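PDB 4V1T: LYND from Lyngbya aestuarii, which probably acts as a YcaO-type cyclodehydratase, using ATP and magnesium to turn residues of peptide substrates into azoline heterocycles. Local coordinates for residues Pro164-Ile169 with Gly202-Leu207; Lys168-Ala173 with Gln178-Val183. One frame throughout, in Å; residues are numbered along the deposited sequence.

Interaction 1: residues Pro164-Ile169 with Gly202-Leu207; sequences PELAKI and GCWDCL. With ZN (zinc ion), chain K.
W204 holds its CG anti to the backbone N (chi1 170°), which points the indole at L166 and A167 on helix 165-176; L166, with CG anti to its carbonyl carbon (chi1 -64°), carries CD1 to within 3.4 Å of W204 NE1, the leucine crossing the indole at about a right angle. The helix backbone places L166 CB over the ring, a CH-pi contact 3.7 Å from the centroid of the W204 five-membered ring and 19° off its normal. A167 CB touches W204 CZ3 at 3.6 Å, and A167 N lies over the same face as L166 CB, toward the rim. W204 NE1 is buried but satisfied, bonding to the backbone O of Y161. The tryptophan opens helix 204-213, next to C203, the N-cap. C203 SG binds zinc at 2.0 Å and C206 SG at 2.4 Å, C311 and C314 completing the four-cysteine site. Two weak N-H to sulfur bonds, C206 N to C203 SG and C203 N to C206 SG, make a capping box. Both thiolates are thus held by metal and backbone, which would probably temper their negative charge, while the indole joins the zinc-bearing turn to helix 165-176 by apolar contact.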
# COMPACT_ATOMS: atom_id res chain seq x y z
N PRO B 164 17.77 -27.70 12.32
CA PRO B 164 18.90 -28.19 11.51
C PRO B 164 18.60 -29.45 10.68
O PRO B 164 19.28 -29.67 9.68
CB PRO B 164 20.00 -28.48 12.56
CG PRO B 164 19.32 -28.45 13.88
CD PRO B 164 18.15 -27.53 13.73
N GLU B 165 17.61 -30.24 11.07
CA GLU B 165 17.25 -31.42 10.30
C GLU B 165 16.67 -31.06 8.92
O GLU B 165 16.72 -31.87 8.00
CB GLU B 165 16.24 -32.27 11.06
CG GLU B 165 15.75 -33.47 10.25
CD GLU B 165 14.93 -34.45 11.05
OE1 GLU B 165 14.92 -34.37 12.30
OE2 GLU B 165 14.28 -35.31 10.40
N LEU B 166 16.13 -29.86 8.79
CA LEU B 166 15.59 -29.42 7.52
C LEU B 166 16.67 -29.33 6.45
O LEU B 166 16.39 -29.44 5.25
CB LEU B 166 14.87 -28.08 7.67
CG LEU B 166 13.64 -28.11 8.57
CD1 LEU B 166 13.09 -26.71 8.76
CD2 LEU B 166 12.56 -29.03 8.03
N ALA B 167 17.91 -29.15 6.88
CA ALA B 167 19.02 -29.07 5.95
C ALA B 167 19.19 -30.40 5.22
O ALA B 167 19.40 -30.44 4.01
CB ALA B 167 20.30 -28.69 6.68
N LYS B 168 19.08 -31.49 5.97
CA LYS B 168 19.20 -32.82 5.41
C LYS B 168 18.02 -33.14 4.49
O LYS B 168 18.18 -33.71 3.42
CB LYS B 168 19.30 -33.86 6.52
CG LYS B 168 19.49 -35.28 6.02
CD LYS B 168 19.42 -36.28 7.16
CE LYS B 168 19.71 -37.69 6.67
NZ LYS B 168 21.13 -37.87 6.24
N ILE B 169 16.82 -32.78 4.93
CA ILE B 169 15.64 -33.03 4.12
C ILE B 169 15.76 -32.26 2.79
O ILE B 169 15.45 -32.79 1.72
CB ILE B 169 14.35 -32.61 4.86
CG1 ILE B 169 14.12 -33.55 6.04
CG2 ILE B 169 13.15 -32.62 3.91
CD1 ILE B 169 12.92 -33.19 6.90
N GLY B 202 13.29 -21.49 -4.78
CA GLY B 202 14.45 -21.51 -3.92
C GLY B 202 14.42 -22.76 -3.06
O GLY B 202 13.38 -23.38 -2.91
N CYS B 203 15.57 -23.13 -2.51
CA CYS B 203 15.66 -24.27 -1.61
C CYS B 203 15.47 -23.79 -0.17
O CYS B 203 15.26 -22.59 0.08
CB CYS B 203 17.00 -24.97 -1.79
SG CYS B 203 18.47 -23.96 -1.40
N TRP B 204 15.53 -24.71 0.79
CA TRP B 204 15.40 -24.34 2.19
C TRP B 204 16.58 -23.48 2.62
O TRP B 204 16.45 -22.63 3.51
CB TRP B 204 15.30 -25.57 3.07
CG TRP B 204 15.41 -25.26 4.53
CD1 TRP B 204 14.39 -24.93 5.38
CD2 TRP B 204 16.61 -25.24 5.30
NE1 TRP B 204 14.89 -24.70 6.64
CE2 TRP B 204 16.25 -24.89 6.62
CE3 TRP B 204 17.95 -25.49 5.01
CZ2 TRP B 204 17.18 -24.79 7.65
CZ3 TRP B 204 18.88 -25.39 6.04
CH2 TRP B 204 18.49 -25.04 7.34
N ASP B 205 17.73 -23.68 1.98
CA ASP B 205 18.91 -22.90 2.29
C ASP B 205 18.77 -21.45 1.82
O ASP B 205 19.27 -20.53 2.47
CB ASP B 205 20.15 -23.54 1.65
CG ASP B 205 21.38 -23.42 2.52
OD1 ASP B 205 21.43 -22.51 3.37
OD2 ASP B 205 22.30 -24.23 2.34
N CYS B 206 18.10 -21.26 0.68
CA CYS B 206 17.75 -19.91 0.21
C CYS B 206 16.97 -19.16 1.29
O CYS B 206 17.21 -17.98 1.54
CB CYS B 206 16.91 -19.96 -1.08
SG CYS B 206 17.74 -20.56 -2.56
N LEU B 207 16.02 -19.86 1.89
CA LEU B 207 15.19 -19.30 2.96
C LEU B 207 16.01 -19.11 4.24
O LEU B 207 15.96 -18.05 4.88
CB LEU B 207 13.99 -20.22 3.20
CG LEU B 207 13.10 -19.92 4.40
CD1 LEU B 207 12.37 -18.61 4.23
CD2 LEU B 207 12.11 -21.05 4.61
ZN ZN K . 19.13 -22.49 -2.56

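Interaction 2: residues Lys168-Ala173 with Gln178-Val183; sequences KINKQA and QTWLLV
The W180 indole takes I169 CG2 on one face and N170 OD1 and a water at its edge, in the ring plane. That methyl makes a CH-pi contact 4.1 Å from the centroid of the six-membered ring, 14° off the normal, whereas OD1 approaches W180 CZ2 to 3.5 Å with the amide and ring planes 54° apart. F196 of the next strand also stacks on the indole. A173 CB comes obliquely to the pyrrole end, 3.4 Å from W180 NE1. N170 turns its CG anti to the backbone N (chi1 -175°), which brings OD1 to the water, which donates to it at 2.8 Å and accepts from W180 NE1 at 2.9 Å. In the turn between helix and strand, Q178 N donates back to A173 O of the last helical turn at 2.8 Å, in the carbonyl plane and on a lone pair. An alanine in place of W180 is likely to open a gap under I169 and A173 and leave the bridging water without its N-H donor. The indole thus serves as both apolar floor and polar link: helix 165-176 packs on strand 180-184 of a beta-alpha-beta unit, and N170 OD1 accepts directly from W204 N and, through one water, is linked to W180 NE1.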
# COMPACT_ATOMS: atom_id res chain seq x y z
N LYS B 168 19.08 -31.49 5.97
CA LYS B 168 19.20 -32.82 5.41
C LYS B 168 18.02 -33.14 4.49
O LYS B 168 18.18 -33.71 3.42
CB LYS B 168 19.30 -33.86 6.52
CG LYS B 168 19.49 -35.28 6.02
CD LYS B 168 19.42 -36.28 7.16
CE LYS B 168 19.71 -37.69 6.67
NZ LYS B 168 21.13 -37.87 6.24
N ILE B 169 16.82 -32.78 4.93
CA ILE B 169 15.64 -33.03 4.12
C ILE B 169 15.76 -32.26 2.79
O ILE B 169 15.45 -32.79 1.72
CB ILE B 169 14.35 -32.61 4.86
CG1 ILE B 169 14.12 -33.55 6.04
CG2 ILE B 169 13.15 -32.62 3.91
CD1 ILE B 169 12.92 -33.19 6.90
N ASN B 170 16.24 -31.03 2.89
CA ASN B 170 16.47 -30.19 1.73
C ASN B 170 17.51 -30.79 0.78
O ASN B 170 17.40 -30.65 -0.44
CB ASN B 170 16.92 -28.80 2.19
CG ASN B 170 17.06 -27.82 1.04
OD1 ASN B 170 16.11 -27.55 0.33
ND2 ASN B 170 18.26 -27.29 0.85
N LYS B 171 18.52 -31.45 1.33
CA LYS B 171 19.58 -32.03 0.50
C LYS B 171 19.09 -33.24 -0.27
O LYS B 171 19.41 -33.40 -1.45
CB LYS B 171 20.77 -32.43 1.36
CG LYS B 171 21.66 -31.27 1.77
CD LYS B 171 22.24 -30.56 0.56
CE LYS B 171 23.71 -30.22 0.73
NZ LYS B 171 24.38 -29.99 -0.58
N GLN B 172 18.32 -34.09 0.40
CA GLN B 172 17.75 -35.26 -0.25
C GLN B 172 16.74 -34.85 -1.31
O GLN B 172 16.69 -35.45 -2.37
CB GLN B 172 17.07 -36.17 0.78
CG GLN B 172 18.03 -36.87 1.72
CD GLN B 172 17.32 -37.79 2.69
OE1 GLN B 172 16.14 -37.59 3.00
NE2 GLN B 172 18.02 -38.81 3.18
N ALA B 173 15.94 -33.83 -0.99
CA ALA B 173 14.90 -33.37 -1.91
C ALA B 173 15.51 -32.83 -3.20
O ALA B 173 14.97 -33.04 -4.28
CB ALA B 173 14.05 -32.30 -1.24
N GLN B 178 12.55 -34.17 -5.19
CA GLN B 178 11.31 -34.30 -4.43
C GLN B 178 10.75 -32.92 -4.08
O GLN B 178 11.44 -32.08 -3.51
CB GLN B 178 11.56 -35.11 -3.14
CG GLN B 178 10.36 -35.23 -2.21
CD GLN B 178 9.27 -36.13 -2.75
OE1 GLN B 178 9.51 -37.28 -3.08
NE2 GLN B 178 8.05 -35.60 -2.84
N THR B 179 9.49 -32.70 -4.43
CA THR B 179 8.80 -31.48 -4.05
C THR B 179 8.25 -31.67 -2.63
O THR B 179 7.65 -32.69 -2.33
CB THR B 179 7.67 -31.14 -5.03
OG1 THR B 179 8.23 -30.78 -6.30
CG2 THR B 179 6.83 -29.98 -4.53
N TRP B 180 8.44 -30.68 -1.77
CA TRP B 180 7.99 -30.79 -0.40
C TRP B 180 7.46 -29.47 0.14
O TRP B 180 7.78 -28.41 -0.40
CB TRP B 180 9.12 -31.32 0.49
CG TRP B 180 10.40 -30.52 0.45
CD1 TRP B 180 11.22 -30.35 -0.62
CD2 TRP B 180 11.02 -29.82 1.55
NE1 TRP B 180 12.30 -29.57 -0.27
CE2 TRP B 180 12.20 -29.24 1.05
CE3 TRP B 180 10.68 -29.63 2.89
CZ2 TRP B 180 13.05 -28.47 1.85
CZ3 TRP B 180 11.52 -28.86 3.69
CH2 TRP B 180 12.69 -28.30 3.16
N LEU B 181 6.66 -29.57 1.20
CA LEU B 181 6.02 -28.42 1.83
C LEU B 181 6.44 -28.29 3.29
O LEU B 181 6.57 -29.29 4.00
CB LEU B 181 4.50 -28.55 1.74
CG LEU B 181 3.66 -27.63 2.65
CD1 LEU B 181 3.80 -26.19 2.23
CD2 LEU B 181 2.20 -28.03 2.61
N LEU B 182 6.66 -27.06 3.74
CA LEU B 182 6.95 -26.79 5.13
C LEU B 182 5.75 -26.14 5.79
O LEU B 182 5.07 -25.31 5.19
CB LEU B 182 8.17 -25.88 5.28
CG LEU B 182 9.45 -26.45 5.88
CD1 LEU B 182 10.46 -25.32 6.04
CD2 LEU B 182 9.22 -27.15 7.21
N VAL B 183 5.50 -26.51 7.04
CA VAL B 183 4.44 -25.90 7.82
C VAL B 183 4.79 -25.93 9.30
O VAL B 183 5.47 -26.85 9.78
CB VAL B 183 3.09 -26.60 7.59
CG1 VAL B 183 3.13 -28.02 8.07
CG2 VAL B 183 1.97 -25.84 8.29
O HOH W 1 14.47 -28.39 -1.79

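Overall arrangement
From strand 154-157 the chain enters helix 165-176 and returns in strand 180-184, parallel to the first, forming a beta-alpha-beta unit; interaction 2 closes the short loop between that helix and its following strand. The chain then runs through strand 189-196 before helix 204-213 comes back to the start of helix 165-176, where interaction 1 closes a longer loop. The loop of interaction 2 falls within the chain span closed by interaction 1, the two overlapping at K168 and I169, and their centres lie about 7 Å apart. W204 CB packs on W180, so the contacts also touch directly. Helix 165-176 thereby ties the mixed sheet to the zinc-binding turn.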